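Local coordinates for TsrE (Streptomyces laurentii, PDB 7CWW), which probably acts as a cyclase in the biosynthesis of a thiopeptide antibiotic, at residues L29-F43 and R56-L70. Numbering follows the deposited sequence.
Sequences LLDESVELGETDSWF and RLRFASRSPSVERRL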
loop_
_atom_site.group_PDB
_atom_site.type_symbol
_atom_site.label_atom_id
_atom_site.label_comp_id
_atom_site.label_asym_id
_atom_site.label_seq_id
_atom_site.Cartn_x
_atom_site.Cartn_y
_atom_site.Cartn_z
ATOM N N LEU A 29 -12.716 -19.175 -12.367
ATOM C CA LEU A 29 -12.897 -19.078 -13.815
ATOM C C LEU A 29 -11.607 -18.643 -14.504
ATOM O O LEU A 29 -11.170 -19.255 -15.489
ATOM C CB LEU A 29 -14.026 -18.089 -14.131
ATOM C CG LEU A 29 -14.487 -17.889 -15.583
ATOM C CD1 LEU A 29 -15.945 -17.410 -15.589
ATOM C CD2 LEU A 29 -13.597 -16.896 -16.354
ATOM N N LEU A 30 -10.997 -17.568 -14.009
ATOM C CA LEU A 30 -9.831 -17.013 -14.686
ATOM C C LEU A 30 -8.606 -17.906 -14.520
ATOM O O LEU A 30 -7.808 -18.045 -15.454
ATOM C CB LEU A 30 -9.566 -15.595 -14.174
ATOM C CG LEU A 30 -10.537 -14.571 -14.778
ATOM C CD1 LEU A 30 -10.445 -13.216 -14.086
ATOM C CD2 LEU A 30 -10.280 -14.428 -16.270
ATOM N N ASP A 31 -8.432 -18.523 -13.344
ATOM C CA ASP A 31 -7.352 -19.501 -13.198
ATOM C C ASP A 31 -7.551 -20.681 -14.143
ATOM O O ASP A 31 -6.602 -21.117 -14.804
ATOM C CB ASP A 31 -7.243 -19.987 -11.752
ATOM C CG ASP A 31 -6.594 -18.961 -10.834
ATOM O OD1 ASP A 31 -5.942 -18.022 -11.335
ATOM O OD2 ASP A 31 -6.738 -19.092 -9.602
ATOM N N GLU A 32 -8.777 -21.203 -14.237
ATOM C CA GLU A 32 -9.041 -22.270 -15.204
ATOM C C GLU A 32 -8.725 -21.816 -16.624
ATOM O O GLU A 32 -8.058 -22.531 -17.383
ATOM C CB GLU A 32 -10.499 -22.726 -15.120
ATOM C CG GLU A 32 -10.842 -23.816 -16.137
ATOM C CD GLU A 32 -12.321 -24.160 -16.171
ATOM O OE1 GLU A 32 -13.154 -23.256 -15.947
ATOM O OE2 GLU A 32 -12.654 -25.335 -16.432
ATOM N N SER A 33 -9.207 -20.627 -17.003
ATOM C CA SER A 33 -8.957 -20.109 -18.345
ATOM C C SER A 33 -7.462 -19.983 -18.629
ATOM O O SER A 33 -7.016 -20.214 -19.761
ATOM C CB SER A 33 -9.649 -18.755 -18.513
ATOM O OG SER A 33 -9.528 -18.288 -19.843
ATOM N N VAL A 34 -6.679 -19.598 -17.617
ATOM C CA VAL A 34 -5.229 -19.512 -17.783
ATOM C C VAL A 34 -4.631 -20.906 -17.959
ATOM O O VAL A 34 -3.805 -21.137 -18.851
ATOM C CB VAL A 34 -4.590 -18.773 -16.590
ATOM C CG1 VAL A 34 -3.107 -19.100 -16.490
ATOM C CG2 VAL A 34 -4.801 -17.251 -16.697
ATOM N N GLU A 35 -5.032 -21.852 -17.105
ATOM C CA GLU A 35 -4.507 -23.215 -17.219
ATOM C C GLU A 35 -4.822 -23.826 -18.576
ATOM O O GLU A 35 -4.038 -24.630 -19.088
ATOM C CB GLU A 35 -5.069 -24.096 -16.104
ATOM C CG GLU A 35 -4.549 -23.743 -14.720
ATOM C CD GLU A 35 -5.377 -24.360 -13.609
ATOM O OE1 GLU A 35 -5.312 -23.857 -12.466
ATOM O OE2 GLU A 35 -6.093 -25.348 -13.879
ATOM N N LEU A 36 -5.944 -23.449 -19.187
ATOM C CA LEU A 36 -6.297 -23.969 -20.500
ATOM C C LEU A 36 -5.680 -23.174 -21.644
ATOM O O LEU A 36 -5.783 -23.601 -22.798
ATOM C CB LEU A 36 -7.822 -24.006 -20.663
ATOM C CG LEU A 36 -8.520 -24.957 -19.686
ATOM C CD1 LEU A 36 -10.049 -24.884 -19.792
ATOM C CD2 LEU A 36 -8.027 -26.375 -19.905
ATOM N N GLY A 37 -5.038 -22.043 -21.366
ATOM C CA GLY A 37 -4.456 -21.257 -22.435
ATOM C C GLY A 37 -5.442 -20.362 -23.144
ATOM O O GLY A 37 -5.088 -19.739 -24.153
ATOM N N GLU A 38 -6.675 -20.293 -22.647
ATOM C CA GLU A 38 -7.667 -19.372 -23.182
ATOM C C GLU A 38 -7.344 -17.933 -22.793
ATOM O O GLU A 38 -7.662 -16.998 -23.536
ATOM C CB GLU A 38 -9.044 -19.795 -22.669
ATOM C CG GLU A 38 -10.220 -18.997 -23.180
ATOM C CD GLU A 38 -11.507 -19.365 -22.466
ATOM O OE1 GLU A 38 -11.497 -19.434 -21.215
ATOM O OE2 GLU A 38 -12.523 -19.594 -23.155
ATOM N N THR A 39 -6.698 -17.747 -21.648
ATOM C CA THR A 39 -6.276 -16.448 -21.144
ATOM C C THR A 39 -4.792 -16.538 -20.814
ATOM O O THR A 39 -4.325 -17.574 -20.334
ATOM C CB THR A 39 -7.105 -16.052 -19.905
ATOM O OG1 THR A 39 -8.471 -15.854 -20.295
ATOM C CG2 THR A 39 -6.575 -14.778 -19.242
ATOM N N ASP A 40 -4.046 -15.466 -21.095
ATOM C CA ASP A 40 -2.607 -15.482 -20.830
ATOM C C ASP A 40 -2.319 -15.323 -19.344
ATOM O O ASP A 40 -1.572 -16.113 -18.760
ATOM C CB ASP A 40 -1.910 -14.379 -21.623
ATOM C CG ASP A 40 -1.914 -14.646 -23.118
ATOM O OD1 ASP A 40 -1.503 -15.751 -23.536
ATOM O OD2 ASP A 40 -2.335 -13.751 -23.875
ATOM N N SER A 41 -2.891 -14.295 -18.721
ATOM C CA SER A 41 -2.692 -14.023 -17.304
ATOM C C SER A 41 -3.818 -13.092 -16.881
ATOM O O SER A 41 -4.531 -12.541 -17.723
ATOM C CB SER A 41 -1.317 -13.390 -17.039
ATOM O OG SER A 41 -1.187 -12.168 -17.754
ATOM N N TRP A 42 -3.968 -12.899 -15.570
ATOM C CA TRP A 42 -4.962 -11.945 -15.094
ATOM C C TRP A 42 -4.511 -11.342 -13.771
ATOM O O TRP A 42 -3.657 -11.892 -13.076
ATOM C CB TRP A 42 -6.345 -12.606 -14.943
ATOM C CG TRP A 42 -6.457 -13.582 -13.795
ATOM C CD1 TRP A 42 -6.013 -14.883 -13.759
ATOM C CD2 TRP A 42 -7.086 -13.337 -12.532
ATOM N NE1 TRP A 42 -6.320 -15.455 -12.540
ATOM C CE2 TRP A 42 -6.983 -14.527 -11.771
ATOM C CE3 TRP A 42 -7.723 -12.220 -11.968
ATOM C CZ2 TRP A 42 -7.493 -14.630 -10.469
ATOM C CZ3 TRP A 42 -8.237 -12.321 -10.680
ATOM C CH2 TRP A 42 -8.120 -13.523 -9.944
ATOM N N PHE A 43 -5.093 -10.189 -13.439
ATOM C CA PHE A 43 -4.997 -9.645 -12.091
ATOM C C PHE A 43 -6.288 -8.915 -11.781
ATOM O O PHE A 43 -7.177 -8.787 -12.631
ATOM C CB PHE A 43 -3.761 -8.736 -11.896
ATOM C CG PHE A 43 -3.786 -7.420 -12.682
ATOM C CD1 PHE A 43 -3.186 -7.333 -13.938
ATOM C CD2 PHE A 43 -4.335 -6.270 -12.133
ATOM C CE1 PHE A 43 -3.163 -6.134 -14.649
ATOM C CE2 PHE A 43 -4.330 -5.061 -12.841
ATOM C CZ PHE A 43 -3.731 -4.995 -14.100
ATOM N N ARG A 56 -12.291 -4.711 -10.329
ATOM C CA ARG A 56 -11.792 -4.660 -11.702
ATOM C C ARG A 56 -11.064 -5.959 -12.002
ATOM O O ARG A 56 -10.190 -6.373 -11.232
ATOM C CB ARG A 56 -10.841 -3.470 -11.922
ATOM C CG ARG A 56 -10.262 -3.408 -13.356
ATOM C CD ARG A 56 -9.160 -2.359 -13.534
ATOM N NE ARG A 56 -9.593 -1.028 -13.083
ATOM C CZ ARG A 56 -10.388 -0.218 -13.782
ATOM N NH1 ARG A 56 -10.850 -0.575 -14.978
ATOM N NH2 ARG A 56 -10.725 0.962 -13.283
ATOM N N LEU A 57 -11.401 -6.593 -13.126
ATOM C CA LEU A 57 -10.697 -7.789 -13.579
ATOM C C LEU A 57 -10.016 -7.460 -14.895
ATOM O O LEU A 57 -10.675 -7.064 -15.860
ATOM C CB LEU A 57 -11.652 -8.977 -13.726
ATOM C CG LEU A 57 -12.354 -9.297 -12.395
ATOM C CD1 LEU A 57 -13.523 -10.243 -12.550
ATOM C CD2 LEU A 57 -11.345 -9.860 -11.391
ATOM N N ARG A 58 -8.699 -7.588 -14.926
ATOM C CA ARG A 58 -7.924 -7.248 -16.107
ATOM C C ARG A 58 -7.171 -8.480 -16.577
ATOM O O ARG A 58 -6.494 -9.141 -15.787
ATOM C CB ARG A 58 -6.959 -6.099 -15.830
ATOM C CG ARG A 58 -6.441 -5.471 -17.087
ATOM C CD ARG A 58 -6.053 -4.046 -16.846
ATOM N NE ARG A 58 -5.232 -3.560 -17.938
ATOM C CZ ARG A 58 -5.711 -2.916 -18.996
ATOM N NH1 ARG A 58 -4.883 -2.498 -19.946
ATOM N NH2 ARG A 58 -7.012 -2.680 -19.095
ATOM N N PHE A 59 -7.298 -8.793 -17.858
ATOM C CA PHE A 59 -6.726 -10.023 -18.364
ATOM C C PHE A 59 -6.589 -9.893 -19.869
ATOM O O PHE A 59 -7.323 -9.138 -20.510
ATOM C CB PHE A 59 -7.582 -11.249 -17.995
ATOM C CG PHE A 59 -9.055 -11.103 -18.326
ATOM C CD1 PHE A 59 -9.931 -10.515 -17.428
ATOM C CD2 PHE A 59 -9.562 -11.575 -19.526
ATOM C CE1 PHE A 59 -11.280 -10.394 -17.729
ATOM C CE2 PHE A 59 -10.906 -11.451 -19.831
ATOM C CZ PHE A 59 -11.767 -10.864 -18.936
ATOM N N ALA A 60 -5.638 -10.633 -20.424
ATOM C CA ALA A 60 -5.411 -10.670 -21.859
ATOM C C ALA A 60 -5.876 -12.019 -22.388
ATOM O O ALA A 60 -5.434 -13.065 -21.906
ATOM C CB ALA A 60 -3.935 -10.443 -22.190
ATOM N N SER A 61 -6.762 -11.993 -23.375
ATOM C CA SER A 61 -7.343 -13.217 -23.889
ATOM C C SER A 61 -7.621 -13.053 -25.370
ATOM O O SER A 61 -7.973 -11.966 -25.833
ATOM C CB SER A 61 -8.637 -13.580 -23.149
ATOM O OG SER A 61 -9.313 -14.633 -23.813
ATOM N N ARG A 62 -7.457 -14.146 -26.102
ATOM C CA ARG A 62 -7.857 -14.196 -27.499
ATOM C C ARG A 62 -9.367 -14.327 -27.673
ATOM O O ARG A 62 -9.882 -14.026 -28.755
ATOM C CB ARG A 62 -7.150 -15.368 -28.180
ATOM C CG ARG A 62 -7.422 -16.706 -27.498
ATOM C CD ARG A 62 -6.266 -17.149 -26.612
ATOM N NE ARG A 62 -5.167 -17.727 -27.382
ATOM C CZ ARG A 62 -5.179 -18.951 -27.905
ATOM N NH1 ARG A 62 -6.240 -19.735 -27.749
ATOM N NH2 ARG A 62 -4.130 -19.391 -28.590
ATOM N N SER A 63 -10.088 -14.744 -26.630
ATOM C CA SER A 63 -11.477 -15.141 -26.783
ATOM C C SER A 63 -12.408 -14.094 -26.190
ATOM O O SER A 63 -12.200 -13.656 -25.050
ATOM C CB SER A 63 -11.720 -16.505 -26.112
ATOM O OG SER A 63 -13.097 -16.736 -25.865
ATOM N N PRO A 64 -13.432 -13.661 -26.932
ATOM C CA PRO A 64 -14.453 -12.790 -26.337
ATOM C C PRO A 64 -15.331 -13.507 -25.327
ATOM O O PRO A 64 -16.035 -12.835 -24.561
ATOM C CB PRO A 64 -15.282 -12.321 -27.547
ATOM C CG PRO A 64 -14.575 -12.830 -28.766
ATOM C CD PRO A 64 -13.731 -13.991 -28.331
ATOM N N SER A 65 -15.293 -14.839 -25.289
ATOM C CA SER A 65 -16.173 -15.580 -24.396
ATOM C C SER A 65 -15.808 -15.376 -22.929
ATOM O O SER A 65 -16.684 -15.476 -22.063
ATOM C CB SER A 65 -16.139 -17.070 -24.756
ATOM O OG SER A 65 -16.851 -17.322 -25.961
ATOM N N VAL A 66 -14.540 -15.064 -22.630
ATOM C CA VAL A 66 -14.092 -15.059 -21.238
ATOM C C VAL A 66 -14.797 -13.968 -20.446
ATOM O O VAL A 66 -15.330 -14.213 -19.357
ATOM C CB VAL A 66 -12.563 -14.895 -21.154
ATOM C CG1 VAL A 66 -12.150 -14.794 -19.699
ATOM C CG2 VAL A 66 -11.865 -16.059 -21.827
ATOM N N GLU A 67 -14.777 -12.737 -20.962
ATOM C CA GLU A 67 -15.448 -11.642 -20.279
ATOM C C GLU A 67 -16.944 -11.899 -20.170
ATOM O O GLU A 67 -17.571 -11.563 -19.159
ATOM C CB GLU A 67 -15.191 -10.335 -21.031
ATOM C CG GLU A 67 -15.700 -9.116 -20.332
ATOM C CD GLU A 67 -15.420 -7.857 -21.126
ATOM O OE1 GLU A 67 -14.752 -7.970 -22.185
ATOM O OE2 GLU A 67 -15.877 -6.772 -20.696
ATOM N N ARG A 68 -17.533 -12.491 -21.204
ATOM C CA ARG A 68 -18.977 -12.712 -21.206
ATOM C C ARG A 68 -19.357 -13.808 -20.224
ATOM O O ARG A 68 -20.348 -13.678 -19.494
ATOM C CB ARG A 68 -19.440 -13.047 -22.622
ATOM C CG ARG A 68 -19.408 -11.819 -23.537
ATOM C CD ARG A 68 -19.313 -12.178 -25.014
ATOM N NE ARG A 68 -19.427 -10.976 -25.841
ATOM C CZ ARG A 68 -18.451 -10.083 -25.999
ATOM N NH1 ARG A 68 -17.272 -10.256 -25.402
ATOM N NH2 ARG A 68 -18.650 -9.016 -26.761
ATOM N N ARG A 69 -18.564 -14.885 -20.181
ATOM C CA ARG A 69 -18.793 -15.939 -19.194
ATOM C C ARG A 69 -18.675 -15.392 -17.777
ATOM O O ARG A 69 -19.496 -15.718 -16.909
ATOM C CB ARG A 69 -17.806 -17.090 -19.423
ATOM C CG ARG A 69 -17.990 -18.298 -18.523
ATOM C CD ARG A 69 -16.879 -19.354 -18.786
ATOM N NE ARG A 69 -16.554 -19.429 -20.209
ATOM C CZ ARG A 69 -15.329 -19.317 -20.717
ATOM N NH1 ARG A 69 -14.285 -19.139 -19.920
ATOM N NH2 ARG A 69 -15.154 -19.377 -22.034
ATOM N N LEU A 70 -17.675 -14.535 -17.540
ATOM C CA LEU A 70 -17.507 -13.896 -16.237
ATOM C C LEU A 70 -18.750 -13.111 -15.837
ATOM O O LEU A 70 -19.273 -13.281 -14.729
ATOM C CB LEU A 70 -16.299 -12.959 -16.261
ATOM C CG LEU A 70 -14.973 -13.494 -15.759
ATOM C CD1 LEU A 70 -13.862 -12.499 -16.111
ATOM C CD2 LEU A 70 -15.066 -13.765 -14.258
#
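An antiparallel beta hairpin, strands 39-49 and 52-61, carries helices 15-35 and 65-78 on one face, and their segments 29-35 and 65-70 run nearly antiparallel, their axes approaching to 11.2 Å. Between helices and sheet, Leu30 sends CD2 over one face of the Phe59 ring, 4.2 Å from its centroid, in a CH-pi contact. The branched leucine also touches Val66 CG1 and Leu70 CD1, so one apolar side chain joins strand to helix. At the rim of this core Glu38, its CG anti to the backbone N (chi1 -177°) and its chain extended, reaches Arg69 in a two-pronged, end-on salt bridge: on the syn sides, Arg69 NH1 donates to Glu38 OE1 (3.1 Å) and NH2 to OE2 (2.9 Å), the flat groups only 10° from coplanar. Ser33 OG donates to the anti lone pair of Glu38 OE1 at 2.7 Å and itself accepts from Thr39 OG1; with the two arginine bonds, this holds the carboxylate's rotation. Val66 CG2 packs against the carboxylate carbon, 3.4 Å from Glu38 CD. On the other face of the sheet, Arg58 lays its aliphatic CB over the Phe43 ring, while Phe43 N bonds Arg58 O at 2.9 Å. Strand 5-11 flanks strand 52-61, and helix 106-127 packs against Phe43 through Thr114 and Thr117.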